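Local coordinates for protein octaprenyl-diphosphate synthase (Bacteroides thetaiotaomicron, PDB 3RMG) that probably acts as a magnesium-dependent prenyltransferase of the FPP/GGPP synthase family, involved in isoprenoid biosynthesis, at residues A[204-209]-A[315-320]. Numbering follows the deposited sequence.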
loop_
_atom_site.group_PDB
_atom_site.type_symbol
_atom_site.label_atom_id
_atom_site.label_comp_id
_atom_site.label_asym_id
_atom_site.label_seq_id
_atom_site.Cartn_x
_atom_site.Cartn_y
_atom_site.Cartn_z
ATOM N N GLU A 204 9.984 2.519 21.727
ATOM C CA GLU A 204 10.589 1.250 21.386
ATOM C C GLU A 204 10.605 0.352 22.618
ATOM O O GLU A 204 10.260 -0.821 22.526
ATOM C CB GLU A 204 11.997 1.416 20.815
ATOM C CG GLU A 204 12.714 0.084 20.612
ATOM C CD GLU A 204 14.017 0.247 19.856
ATOM O OE1 GLU A 204 15.094 0.095 20.477
ATOM O OE2 GLU A 204 13.958 0.555 18.647
ATOM N N TYR A 205 11.027 0.881 23.766
ATOM C CA TYR A 205 11.033 0.048 24.965
ATOM C C TYR A 205 9.637 -0.498 25.237
ATOM O O TYR A 205 9.470 -1.670 25.601
ATOM C CB TYR A 205 11.520 0.813 26.195
ATOM C CG TYR A 205 13.011 1.040 26.229
ATOM C CD1 TYR A 205 13.553 2.087 26.953
ATOM C CD2 TYR A 205 13.879 0.224 25.509
ATOM C CE1 TYR A 205 14.931 2.301 26.996
ATOM C CE2 TYR A 205 15.248 0.435 25.545
ATOM C CZ TYR A 205 15.763 1.471 26.301
ATOM O OH TYR A 205 17.121 1.689 26.345
ATOM N N ILE A 206 8.637 0.362 25.072
ATOM C CA ILE A 206 7.252 -0.018 25.340
ATOM C C ILE A 206 6.770 -1.106 24.375
ATOM O O ILE A 206 6.139 -2.106 24.792
ATOM C CB ILE A 206 6.330 1.215 25.281
ATOM C CG1 ILE A 206 6.590 2.115 26.506
ATOM C CG2 ILE A 206 4.866 0.794 25.186
ATOM C CD1 ILE A 206 5.905 3.457 26.440
ATOM N N GLY A 207 7.083 -0.913 23.092
ATOM C CA GLY A 207 6.774 -1.886 22.054
ATOM C C GLY A 207 7.417 -3.241 22.329
ATOM O O GLY A 207 6.822 -4.280 22.058
ATOM N N ILE A 208 8.633 -3.246 22.868
ATOM C CA ILE A 208 9.282 -4.513 23.212
ATOM C C ILE A 208 8.603 -5.227 24.393
ATOM O O ILE A 208 8.389 -6.439 24.335
ATOM C CB ILE A 208 10.790 -4.345 23.486
ATOM C CG1 ILE A 208 11.511 -3.907 22.210
ATOM C CG2 ILE A 208 11.391 -5.661 23.970
ATOM C CD1 ILE A 208 13.011 -3.577 22.429
ATOM N N CYS A 209 8.259 -4.497 25.458
ATOM C CA CYS A 209 7.497 -5.110 26.558
ATOM C C CYS A 209 6.184 -5.693 26.019
ATOM O O CYS A 209 5.796 -6.814 26.336
ATOM C CB CYS A 209 7.163 -4.086 27.638
ATOM S SG CYS A 209 8.566 -3.440 28.534
ATOM N N ARG A 315 3.446 6.111 33.243
ATOM C CA ARG A 315 3.880 5.051 34.125
ATOM C C ARG A 315 2.760 4.026 34.322
ATOM O O ARG A 315 3.016 2.835 34.288
ATOM C CB ARG A 315 4.398 5.585 35.461
ATOM C CG ARG A 315 5.645 6.436 35.310
ATOM C CD ARG A 315 6.396 6.610 36.613
ATOM N NE ARG A 315 5.537 7.022 37.721
ATOM C CZ ARG A 315 5.104 8.265 37.926
ATOM N NH1 ARG A 315 4.352 8.534 38.986
ATOM N NH2 ARG A 315 5.413 9.240 37.080
ATOM N N THR A 316 1.525 4.490 34.505
ATOM C CA THR A 316 0.379 3.592 34.669
ATOM C C THR A 316 0.101 2.810 33.379
ATOM O O THR A 316 -0.184 1.627 33.408
ATOM C CB THR A 316 -0.906 4.359 35.075
ATOM O OG1 THR A 316 -0.620 5.235 36.169
ATOM C CG2 THR A 316 -2.002 3.392 35.495
ATOM N N TYR A 317 0.161 3.481 32.243
ATOM C CA TYR A 317 0.067 2.795 30.959
ATOM C C TYR A 317 1.065 1.626 30.907
ATOM O O TYR A 317 0.718 0.505 30.558
ATOM C CB TYR A 317 0.399 3.799 29.869
ATOM C CG TYR A 317 0.352 3.302 28.445
ATOM C CD1 TYR A 317 -0.791 3.475 27.666
ATOM C CD2 TYR A 317 1.467 2.717 27.857
ATOM C CE1 TYR A 317 -0.829 3.052 26.344
ATOM C CE2 TYR A 317 1.440 2.286 26.538
ATOM C CZ TYR A 317 0.294 2.460 25.789
ATOM O OH TYR A 317 0.272 2.041 24.482
ATOM N N LEU A 318 2.313 1.889 31.269
ATOM C CA LEU A 318 3.337 0.878 31.121
ATOM C C LEU A 318 3.148 -0.246 32.142
ATOM O O LEU A 318 3.377 -1.411 31.825
ATOM C CB LEU A 318 4.742 1.504 31.160
ATOM C CG LEU A 318 5.924 0.582 30.824
ATOM C CD1 LEU A 318 5.574 -0.401 29.715
ATOM C CD2 LEU A 318 7.154 1.378 30.437
ATOM N N ASP A 319 2.684 0.087 33.346
ATOM C CA ASP A 319 2.348 -0.939 34.336
ATOM C C ASP A 319 1.216 -1.831 33.844
ATOM O O ASP A 319 1.207 -3.032 34.089
ATOM C CB ASP A 319 1.944 -0.314 35.663
ATOM C CG ASP A 319 3.135 0.107 36.498
ATOM O OD1 ASP A 319 2.971 0.997 37.356
ATOM O OD2 ASP A 319 4.235 -0.452 36.304
ATOM N N TYR A 320 0.259 -1.228 33.149
ATOM C CA TYR A 320 -0.927 -1.929 32.686
ATOM C C TYR A 320 -0.581 -2.858 31.522
ATOM O O TYR A 320 -1.102 -3.970 31.426
ATOM C CB TYR A 320 -1.977 -0.909 32.267
ATOM C CG TYR A 320 -3.381 -1.443 32.156
ATOM C CD1 TYR A 320 -4.263 -1.354 33.232
ATOM C CD2 TYR A 320 -3.842 -2.005 30.966
ATOM C CE1 TYR A 320 -5.563 -1.827 33.132
ATOM C CE2 TYR A 320 -5.136 -2.479 30.855
ATOM C CZ TYR A 320 -5.995 -2.389 31.940
ATOM O OH TYR A 320 -7.285 -2.861 31.837
#
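Ile206 of helix 193-217 meets Leu318 and Tyr317 of helix 309-323 in a purely apolar contact within the all-helical isoprenoid synthase fold. The two helix segments run in nearly the same direction, at 24° to each other, with their axes 10.9 Å apart; the backbones stand apart and the side chains make the contact. Ile206 divides its two branches between the partners. Ile206 CG1 lies 4.0 Å from Leu318 CD2, whereas Ile206 CG2 comes to the edge of the Tyr317 ring, near its plane, 4.0 Å from Tyr317 CE2. The isoleucine and tyrosine side chains cross at about a right angle, and the CG2 methyl meets the ring's rim and not a face. In Tyr317 and Leu318 the bond to CB runs across the interface, and with CG trans to the backbone N (chi1 -180° and -172°) the outer part of each side chain swings closer to helix 193-217.

Further out, Phe178 of helix 174-188 touches both Ile206 and Tyr317, whereas on helix 283-302 Ala298 packs against Leu318 and Tyr294 against Cys209. The contact thereby joins the C-terminal helix to the core bundle through a buried hydrophobic layer. The Tyr317 OH is hydrogen-bonded to the carbonyl oxygen of Met50, which satisfies its polar end. One turn on from Ile206, the sulfur of Cys209 lies loosely against the other methyl of Leu318, with Cys209 SG 4.4 Å from Leu318 CD1.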